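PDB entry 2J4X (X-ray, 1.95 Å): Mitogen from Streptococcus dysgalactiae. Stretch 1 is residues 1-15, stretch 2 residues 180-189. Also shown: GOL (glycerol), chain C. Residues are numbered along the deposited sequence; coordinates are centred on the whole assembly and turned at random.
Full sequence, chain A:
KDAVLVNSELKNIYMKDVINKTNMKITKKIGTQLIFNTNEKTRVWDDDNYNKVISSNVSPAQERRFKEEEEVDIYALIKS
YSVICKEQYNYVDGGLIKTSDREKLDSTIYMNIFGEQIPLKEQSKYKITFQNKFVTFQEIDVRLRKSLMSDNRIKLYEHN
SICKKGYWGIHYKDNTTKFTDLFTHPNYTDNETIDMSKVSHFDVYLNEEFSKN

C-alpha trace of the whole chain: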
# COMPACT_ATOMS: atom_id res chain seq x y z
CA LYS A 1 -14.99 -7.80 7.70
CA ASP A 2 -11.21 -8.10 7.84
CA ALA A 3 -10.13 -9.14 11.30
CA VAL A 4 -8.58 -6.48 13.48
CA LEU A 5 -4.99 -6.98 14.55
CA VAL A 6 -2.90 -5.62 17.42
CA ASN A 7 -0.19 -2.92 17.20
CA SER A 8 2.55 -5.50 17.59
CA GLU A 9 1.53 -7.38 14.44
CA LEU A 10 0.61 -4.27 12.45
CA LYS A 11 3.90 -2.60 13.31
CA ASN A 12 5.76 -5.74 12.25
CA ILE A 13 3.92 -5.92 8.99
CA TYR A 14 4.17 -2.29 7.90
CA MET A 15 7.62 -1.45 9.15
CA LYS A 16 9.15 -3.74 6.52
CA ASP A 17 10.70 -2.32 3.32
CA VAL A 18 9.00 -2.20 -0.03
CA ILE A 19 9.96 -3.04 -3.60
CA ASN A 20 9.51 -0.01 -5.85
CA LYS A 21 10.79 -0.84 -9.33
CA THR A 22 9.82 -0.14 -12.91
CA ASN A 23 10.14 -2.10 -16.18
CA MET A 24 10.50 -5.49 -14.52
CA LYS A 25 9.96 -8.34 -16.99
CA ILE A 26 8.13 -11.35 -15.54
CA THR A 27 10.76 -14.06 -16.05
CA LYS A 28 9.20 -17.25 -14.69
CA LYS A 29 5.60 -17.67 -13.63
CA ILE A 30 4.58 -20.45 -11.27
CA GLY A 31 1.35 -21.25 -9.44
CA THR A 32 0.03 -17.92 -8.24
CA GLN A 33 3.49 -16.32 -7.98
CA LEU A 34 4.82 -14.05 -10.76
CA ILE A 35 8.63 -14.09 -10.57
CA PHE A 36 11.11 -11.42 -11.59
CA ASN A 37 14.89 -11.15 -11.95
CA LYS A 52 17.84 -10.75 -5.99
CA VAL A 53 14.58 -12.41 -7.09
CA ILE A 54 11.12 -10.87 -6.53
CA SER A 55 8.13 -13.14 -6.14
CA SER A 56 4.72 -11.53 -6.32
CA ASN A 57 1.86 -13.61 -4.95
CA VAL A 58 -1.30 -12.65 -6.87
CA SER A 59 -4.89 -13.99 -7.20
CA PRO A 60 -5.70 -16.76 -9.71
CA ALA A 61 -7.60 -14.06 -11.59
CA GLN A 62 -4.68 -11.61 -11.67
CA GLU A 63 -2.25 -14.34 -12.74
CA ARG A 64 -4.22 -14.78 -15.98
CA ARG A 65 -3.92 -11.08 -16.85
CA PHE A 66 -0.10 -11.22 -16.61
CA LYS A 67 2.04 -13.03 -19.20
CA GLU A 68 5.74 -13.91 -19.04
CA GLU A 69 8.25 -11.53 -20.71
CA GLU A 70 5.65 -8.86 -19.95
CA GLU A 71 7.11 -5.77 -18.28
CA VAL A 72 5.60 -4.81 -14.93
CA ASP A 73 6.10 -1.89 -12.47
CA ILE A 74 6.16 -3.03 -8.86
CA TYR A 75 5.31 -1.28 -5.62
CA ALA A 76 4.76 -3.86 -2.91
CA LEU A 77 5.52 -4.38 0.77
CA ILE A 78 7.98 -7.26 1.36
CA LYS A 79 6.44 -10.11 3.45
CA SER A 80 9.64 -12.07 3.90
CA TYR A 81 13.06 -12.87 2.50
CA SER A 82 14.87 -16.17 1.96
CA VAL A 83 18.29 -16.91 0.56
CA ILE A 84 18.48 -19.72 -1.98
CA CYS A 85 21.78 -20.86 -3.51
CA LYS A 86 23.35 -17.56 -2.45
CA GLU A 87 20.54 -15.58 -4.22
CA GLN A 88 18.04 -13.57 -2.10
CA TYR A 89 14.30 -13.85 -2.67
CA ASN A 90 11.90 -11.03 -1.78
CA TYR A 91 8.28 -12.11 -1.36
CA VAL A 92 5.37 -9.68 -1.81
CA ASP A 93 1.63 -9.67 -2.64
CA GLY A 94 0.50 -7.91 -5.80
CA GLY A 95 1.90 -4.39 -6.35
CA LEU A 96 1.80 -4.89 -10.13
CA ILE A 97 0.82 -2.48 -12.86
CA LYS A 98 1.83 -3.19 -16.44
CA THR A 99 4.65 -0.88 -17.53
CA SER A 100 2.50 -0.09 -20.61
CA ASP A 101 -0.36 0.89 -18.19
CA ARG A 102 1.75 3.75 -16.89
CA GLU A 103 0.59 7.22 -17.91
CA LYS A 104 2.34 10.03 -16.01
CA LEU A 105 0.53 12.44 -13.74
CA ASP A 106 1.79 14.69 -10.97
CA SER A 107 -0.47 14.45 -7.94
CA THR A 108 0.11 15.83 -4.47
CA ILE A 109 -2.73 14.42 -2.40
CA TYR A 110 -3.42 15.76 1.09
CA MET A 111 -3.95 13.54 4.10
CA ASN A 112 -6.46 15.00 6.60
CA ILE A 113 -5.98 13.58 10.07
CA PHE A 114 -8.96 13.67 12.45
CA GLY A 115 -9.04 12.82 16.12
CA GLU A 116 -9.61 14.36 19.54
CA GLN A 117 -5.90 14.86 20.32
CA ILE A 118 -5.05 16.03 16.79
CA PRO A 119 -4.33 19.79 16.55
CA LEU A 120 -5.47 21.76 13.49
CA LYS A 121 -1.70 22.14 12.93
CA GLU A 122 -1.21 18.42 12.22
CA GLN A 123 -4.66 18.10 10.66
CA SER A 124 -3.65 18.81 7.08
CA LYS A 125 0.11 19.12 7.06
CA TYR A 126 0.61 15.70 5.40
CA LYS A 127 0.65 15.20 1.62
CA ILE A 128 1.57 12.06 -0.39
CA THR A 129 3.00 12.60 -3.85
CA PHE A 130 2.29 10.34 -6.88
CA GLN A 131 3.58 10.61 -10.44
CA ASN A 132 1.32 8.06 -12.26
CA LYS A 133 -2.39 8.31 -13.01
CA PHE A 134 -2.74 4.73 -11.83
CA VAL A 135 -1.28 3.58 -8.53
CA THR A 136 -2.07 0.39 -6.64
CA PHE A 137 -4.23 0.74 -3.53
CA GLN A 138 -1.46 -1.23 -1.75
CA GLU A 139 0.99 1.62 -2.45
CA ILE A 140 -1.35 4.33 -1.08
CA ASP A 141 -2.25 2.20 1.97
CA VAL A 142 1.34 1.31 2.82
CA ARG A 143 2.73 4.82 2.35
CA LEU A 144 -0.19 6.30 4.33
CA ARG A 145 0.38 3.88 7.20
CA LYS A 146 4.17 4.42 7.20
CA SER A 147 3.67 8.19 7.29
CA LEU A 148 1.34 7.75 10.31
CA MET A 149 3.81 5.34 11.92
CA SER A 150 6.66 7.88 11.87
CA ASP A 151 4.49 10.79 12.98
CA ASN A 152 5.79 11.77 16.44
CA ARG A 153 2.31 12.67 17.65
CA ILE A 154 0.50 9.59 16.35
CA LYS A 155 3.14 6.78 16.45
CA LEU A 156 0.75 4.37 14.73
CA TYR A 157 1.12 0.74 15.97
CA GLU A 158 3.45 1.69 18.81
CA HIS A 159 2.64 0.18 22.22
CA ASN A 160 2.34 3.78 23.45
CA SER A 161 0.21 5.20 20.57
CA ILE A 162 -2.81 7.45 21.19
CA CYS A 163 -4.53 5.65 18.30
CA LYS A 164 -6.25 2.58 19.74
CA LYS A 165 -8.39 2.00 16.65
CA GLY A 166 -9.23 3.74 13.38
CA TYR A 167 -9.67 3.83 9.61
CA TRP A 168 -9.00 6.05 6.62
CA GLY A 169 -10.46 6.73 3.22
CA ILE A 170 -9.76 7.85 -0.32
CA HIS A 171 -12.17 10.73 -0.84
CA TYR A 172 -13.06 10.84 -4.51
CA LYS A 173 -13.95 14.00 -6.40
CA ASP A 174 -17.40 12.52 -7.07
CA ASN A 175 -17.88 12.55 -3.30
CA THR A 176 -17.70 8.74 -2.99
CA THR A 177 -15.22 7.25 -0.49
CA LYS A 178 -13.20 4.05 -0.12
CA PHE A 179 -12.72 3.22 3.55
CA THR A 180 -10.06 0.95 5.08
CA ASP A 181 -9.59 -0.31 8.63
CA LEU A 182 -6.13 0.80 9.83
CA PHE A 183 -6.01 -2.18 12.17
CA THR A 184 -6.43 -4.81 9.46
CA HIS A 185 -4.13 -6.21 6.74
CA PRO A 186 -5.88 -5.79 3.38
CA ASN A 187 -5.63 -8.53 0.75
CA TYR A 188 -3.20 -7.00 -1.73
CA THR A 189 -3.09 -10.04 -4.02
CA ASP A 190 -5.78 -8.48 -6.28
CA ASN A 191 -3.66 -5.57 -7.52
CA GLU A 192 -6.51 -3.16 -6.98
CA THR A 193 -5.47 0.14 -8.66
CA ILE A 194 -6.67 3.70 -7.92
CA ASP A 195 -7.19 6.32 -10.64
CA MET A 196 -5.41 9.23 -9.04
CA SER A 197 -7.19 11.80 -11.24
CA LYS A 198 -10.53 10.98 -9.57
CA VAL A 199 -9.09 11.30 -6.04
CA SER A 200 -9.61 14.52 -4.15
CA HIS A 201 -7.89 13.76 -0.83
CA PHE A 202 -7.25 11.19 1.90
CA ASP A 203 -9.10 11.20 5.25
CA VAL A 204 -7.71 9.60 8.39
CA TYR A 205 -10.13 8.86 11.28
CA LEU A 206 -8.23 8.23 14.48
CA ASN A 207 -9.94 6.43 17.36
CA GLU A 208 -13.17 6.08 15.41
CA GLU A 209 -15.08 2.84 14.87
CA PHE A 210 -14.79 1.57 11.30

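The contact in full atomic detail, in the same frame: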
# COMPACT_ATOMS: atom_id res chain seq x y z
N LYS A 1 -15.95 -8.93 7.80
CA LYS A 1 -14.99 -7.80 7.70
C LYS A 1 -13.62 -8.34 8.03
O LYS A 1 -13.51 -9.34 8.71
CB LYS A 1 -15.33 -6.70 8.71
CG LYS A 1 -15.04 -7.12 10.14
CD LYS A 1 -14.95 -5.94 11.08
CE LYS A 1 -16.28 -5.18 11.15
NZ LYS A 1 -16.21 -3.95 12.00
N ASP A 2 -12.57 -7.68 7.55
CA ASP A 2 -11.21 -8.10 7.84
C ASP A 2 -11.01 -8.07 9.35
O ASP A 2 -11.45 -7.15 10.03
CB ASP A 2 -10.19 -7.18 7.17
CG ASP A 2 -9.93 -7.57 5.73
OD1 ASP A 2 -10.41 -8.65 5.31
OD2 ASP A 2 -9.23 -6.81 5.02
N ALA A 3 -10.34 -9.09 9.88
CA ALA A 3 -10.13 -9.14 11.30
C ALA A 3 -9.14 -8.08 11.74
O ALA A 3 -8.17 -7.78 11.04
CB ALA A 3 -9.67 -10.52 11.71
N VAL A 4 -9.41 -7.51 12.90
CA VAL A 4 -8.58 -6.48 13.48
C VAL A 4 -7.36 -7.12 14.08
O VAL A 4 -7.45 -8.21 14.63
CB VAL A 4 -9.34 -5.74 14.60
CG1 VAL A 4 -8.40 -4.78 15.31
CG2 VAL A 4 -10.54 -5.00 14.02
N LEU A 5 -6.22 -6.45 13.98
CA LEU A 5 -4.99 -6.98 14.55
C LEU A 5 -4.50 -6.02 15.63
O LEU A 5 -5.07 -4.94 15.81
CB LEU A 5 -3.92 -7.13 13.46
CG LEU A 5 -4.32 -7.98 12.26
CD1 LEU A 5 -3.22 -7.89 11.21
CD2 LEU A 5 -4.55 -9.42 12.69
N VAL A 6 -3.47 -6.43 16.36
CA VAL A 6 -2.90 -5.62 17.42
C VAL A 6 -1.68 -4.85 16.90
O VAL A 6 -1.08 -5.25 15.90
CB VAL A 6 -2.51 -6.49 18.63
CG1 VAL A 6 -3.77 -7.11 19.24
CG2 VAL A 6 -1.56 -7.60 18.21
N ASN A 7 -1.33 -3.76 17.58
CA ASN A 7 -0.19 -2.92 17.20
C ASN A 7 1.08 -3.69 16.86
O ASN A 7 1.76 -3.43 15.88
CB ASN A 7 0.14 -1.94 18.32
CG ASN A 7 -0.99 -0.99 18.61
OD1 ASN A 7 -1.69 -0.54 17.69
ND2 ASN A 7 -1.18 -0.66 19.89
N SER A 8 1.39 -4.64 17.72
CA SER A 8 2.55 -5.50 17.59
C SER A 8 2.69 -6.13 16.19
O SER A 8 3.74 -6.07 15.56
CB SER A 8 2.43 -6.59 18.67
OG SER A 8 3.36 -7.62 18.49
N GLU A 9 1.59 -6.72 15.73
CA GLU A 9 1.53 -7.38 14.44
C GLU A 9 1.51 -6.38 13.31
O GLU A 9 2.18 -6.58 12.30
CB GLU A 9 0.28 -8.26 14.38
N LEU A 10 0.73 -5.32 13.47
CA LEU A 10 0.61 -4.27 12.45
C LEU A 10 1.93 -3.55 12.26
O LEU A 10 2.33 -3.26 11.13
CB LEU A 10 -0.47 -3.26 12.83
CG LEU A 10 -1.88 -3.81 12.68
CD1 LEU A 10 -2.83 -3.03 13.54
CD2 LEU A 10 -2.29 -3.78 11.22
N LYS A 11 2.60 -3.27 13.37
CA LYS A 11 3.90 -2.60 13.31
C LYS A 11 4.88 -3.49 12.58
O LYS A 11 5.68 -3.02 11.78
CB LYS A 11 4.46 -2.31 14.70
CG LYS A 11 5.88 -1.77 14.64
CD LYS A 11 6.40 -1.35 15.97
CE LYS A 11 7.78 -0.75 15.83
NZ LYS A 11 8.38 -0.49 17.17
N ASN A 12 4.83 -4.79 12.87
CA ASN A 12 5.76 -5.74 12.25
C ASN A 12 5.55 -5.84 10.76
O ASN A 12 6.51 -5.92 9.99
CB ASN A 12 5.58 -7.11 12.87
CG ASN A 12 6.65 -8.06 12.42
OD1 ASN A 12 7.82 -7.86 12.74
ND2 ASN A 12 6.28 -9.09 11.66
N ILE A 13 4.29 -5.83 10.37
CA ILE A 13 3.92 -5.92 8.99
C ILE A 13 4.32 -4.69 8.20
O ILE A 13 5.03 -4.81 7.19
CB ILE A 13 2.41 -6.10 8.85
CG1 ILE A 13 1.99 -7.43 9.45
CG2 ILE A 13 1.98 -5.96 7.41
CD1 ILE A 13 0.50 -7.59 9.51
N TYR A 14 3.90 -3.51 8.65
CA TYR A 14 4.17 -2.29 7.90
C TYR A 14 5.48 -1.59 8.11
O TYR A 14 5.72 -0.57 7.47
CB TYR A 14 3.00 -1.31 8.08
CG TYR A 14 1.71 -1.82 7.46
CD1 TYR A 14 1.49 -1.72 6.08
CD2 TYR A 14 0.75 -2.48 8.25
CE1 TYR A 14 0.35 -2.26 5.49
CE2 TYR A 14 -0.40 -3.03 7.66
CZ TYR A 14 -0.59 -2.92 6.28
OH TYR A 14 -1.69 -3.48 5.69
N MET A 15 6.34 -2.10 8.98
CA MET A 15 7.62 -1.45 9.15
C MET A 15 8.61 -1.99 8.11
O MET A 15 9.64 -1.38 7.82
CB MET A 15 8.16 -1.70 10.55
CG MET A 15 8.25 -3.16 10.91
SD MET A 15 9.32 -3.51 12.32
CE MET A 15 10.03 -5.11 11.74
N THR A 180 -10.90 2.08 4.71
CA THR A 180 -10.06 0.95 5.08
C THR A 180 -9.76 0.97 6.57
O THR A 180 -9.44 2.00 7.12
CB THR A 180 -8.74 0.96 4.28
OG1 THR A 180 -9.03 0.90 2.88
CG2 THR A 180 -7.86 -0.22 4.66
N ASP A 181 -9.86 -0.19 7.21
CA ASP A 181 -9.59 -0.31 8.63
C ASP A 181 -8.08 -0.31 8.81
O ASP A 181 -7.40 -1.16 8.24
CB ASP A 181 -10.18 -1.62 9.17
CG ASP A 181 -10.24 -1.67 10.66
OD1 ASP A 181 -9.41 -1.02 11.32
OD2 ASP A 181 -11.10 -2.37 11.20
N LEU A 182 -7.57 0.66 9.57
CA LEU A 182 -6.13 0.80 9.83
C LEU A 182 -5.55 -0.28 10.71
O LEU A 182 -4.34 -0.35 10.88
CB LEU A 182 -5.84 2.15 10.49
CG LEU A 182 -5.79 3.39 9.60
CD1 LEU A 182 -5.57 4.66 10.45
CD2 LEU A 182 -4.66 3.20 8.57
N PHE A 183 -6.42 -1.09 11.30
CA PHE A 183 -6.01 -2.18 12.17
C PHE A 183 -6.26 -3.55 11.57
O PHE A 183 -6.47 -4.53 12.28
CB PHE A 183 -6.69 -2.03 13.54
CG PHE A 183 -6.05 -0.97 14.40
CD1 PHE A 183 -6.27 0.37 14.13
CD2 PHE A 183 -5.08 -1.32 15.34
CE1 PHE A 183 -5.52 1.36 14.78
CE2 PHE A 183 -4.33 -0.34 15.98
CZ PHE A 183 -4.55 0.99 15.70
N THR A 184 -6.24 -3.59 10.24
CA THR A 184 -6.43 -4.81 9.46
C THR A 184 -5.31 -4.86 8.41
O THR A 184 -4.60 -3.87 8.18
CB THR A 184 -7.81 -4.86 8.71
OG1 THR A 184 -7.87 -3.85 7.70
CG2 THR A 184 -8.95 -4.65 9.66
N HIS A 185 -5.13 -6.03 7.80
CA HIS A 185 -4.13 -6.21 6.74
C HIS A 185 -4.92 -6.52 5.46
O HIS A 185 -5.35 -7.65 5.25
CB HIS A 185 -3.18 -7.37 7.04
CG HIS A 185 -2.03 -7.45 6.09
ND1 HIS A 185 -2.14 -7.09 4.76
CD2 HIS A 185 -0.74 -7.80 6.27
CE1 HIS A 185 -0.97 -7.21 4.17
NE2 HIS A 185 -0.10 -7.64 5.06
N PRO A 186 -5.13 -5.51 4.60
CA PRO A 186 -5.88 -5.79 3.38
C PRO A 186 -5.27 -6.92 2.55
O PRO A 186 -4.10 -7.27 2.74
CB PRO A 186 -5.86 -4.45 2.64
CG PRO A 186 -5.80 -3.45 3.74
CD PRO A 186 -4.79 -4.08 4.69
N ASN A 187 -6.07 -7.49 1.66
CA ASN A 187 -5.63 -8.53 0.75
C ASN A 187 -5.11 -7.81 -0.49
O ASN A 187 -5.89 -7.34 -1.34
CB ASN A 187 -6.78 -9.43 0.33
CG ASN A 187 -6.33 -10.57 -0.58
OD1 ASN A 187 -5.19 -10.59 -1.04
ND2 ASN A 187 -7.23 -11.51 -0.84
N TYR A 188 -3.80 -7.71 -0.61
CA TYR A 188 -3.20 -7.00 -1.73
C TYR A 188 -2.97 -7.87 -2.98
O TYR A 188 -2.51 -7.38 -4.01
CB TYR A 188 -1.86 -6.37 -1.30
CG TYR A 188 -1.91 -5.43 -0.12
CD1 TYR A 188 -2.84 -4.39 -0.07
CD2 TYR A 188 -0.97 -5.53 0.90
CE1 TYR A 188 -2.81 -3.46 0.98
CE2 TYR A 188 -0.93 -4.62 1.95
CZ TYR A 188 -1.85 -3.58 1.98
OH TYR A 188 -1.78 -2.65 3.00
N THR A 189 -3.30 -9.15 -2.88
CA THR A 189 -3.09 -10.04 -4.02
C THR A 189 -3.93 -9.70 -5.26
O THR A 189 -3.64 -10.18 -6.36
CB THR A 189 -3.31 -11.52 -3.60
OG1 THR A 189 -4.62 -11.67 -3.01
CG2 THR A 189 -2.26 -11.96 -2.58
C1 GOL C . -9.27 -12.74 4.39
O1 GOL C . -8.73 -11.89 5.40
C2 GOL C . -8.96 -12.15 3.01
O2 GOL C . -9.53 -10.84 2.90
C3 GOL C . -9.54 -13.05 1.92
O3 GOL C . -9.23 -12.50 0.63
O HOH W 1 -12.31 -4.69 9.94
O HOH W 2 -8.98 -4.23 5.53
O HOH W 3 -9.20 -7.64 2.29
O HOH W 4 -6.61 -8.24 9.05

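How does the start of stretch 2 prepare its chain to receive the N-terminal segment? Asp181 ends a strand and opens a type I turn that closes at Thr184. Its side chain braces the turn from within: the backbone N of Phe183 donates to Asp181 OD1 at 3.0 Å. The other carboxylate oxygen serves the contact, because water 1 donates both to Asp181 OD2 (2.9 Å) and to Asp2 O (2.6 Å), joining the two stretches where they do not bond directly. Leu182 points its CA-to-CB bond away from stretch 1 and contributes little.

Why does Phe183 lose more surface to stretch 1 than any of its neighbours? It engages the other stretch with both backbone and ring. Leu5 N donates to Phe183 O at 2.6 Å, with an angle of 156° at the hydrogen, the one direct backbone hydrogen bond between the stretches. Phe183 O also lies 3.1 Å from Val4 CA in a CA-H...O contact, so two successive residues converge on it. Val4 CG1 also packs on Phe183 CB at 3.7 Å. Farther out, Leu10 CD1 comes within 3.4 Å of Phe183 CD2, while Asn7 OD1 approaches the ring edge, 3.2 Å from Phe183 CE2. The ring thus meets both the extended N-terminal segment and the helix that follows it, on one side.

What do Thr184 and His185 add once the turn is complete? The methyl of Thr184 fits against the extended backbone, with Thr184 CG2 3.5 Å from Ala3 O and 3.6 Å from Asp2 O. Water 2 links Thr184 OG1 (2.5 Å) to Asp2 OD2 (2.6 Å), and water 4 donates to Ala3 O (2.6 Å) while accepting from His185 N (2.9 Å). The His185 ring meets the helix: Ile13 CG2 is 3.5 Å from His185 CD2, and Tyr14 OH sits over one face of the imidazole, 3.8 Å from His185 ND1. His185 ND1 donates to Pro186 O at 2.8 Å, within its own stretch.

How is the far end of the contact secured? Tyr14 reaches past Pro186, its OH 3.3 Å from Pro186 CD. Asn187 is linked to Asp2 through water 3, which accepts from Asn187 N at 3.2 Å and donates to Asp2 OD2 at 2.9 Å. Beyond it, Tyr14 OH donates to Tyr188 OH at 2.8 Å. This bond joins two buried phenols, and Tyr188 OH is also hydrogen-bonded elsewhere in the structure. Direct hydrogen bonds therefore number just two, with packing and bridging waters supplying much of the remaining contact.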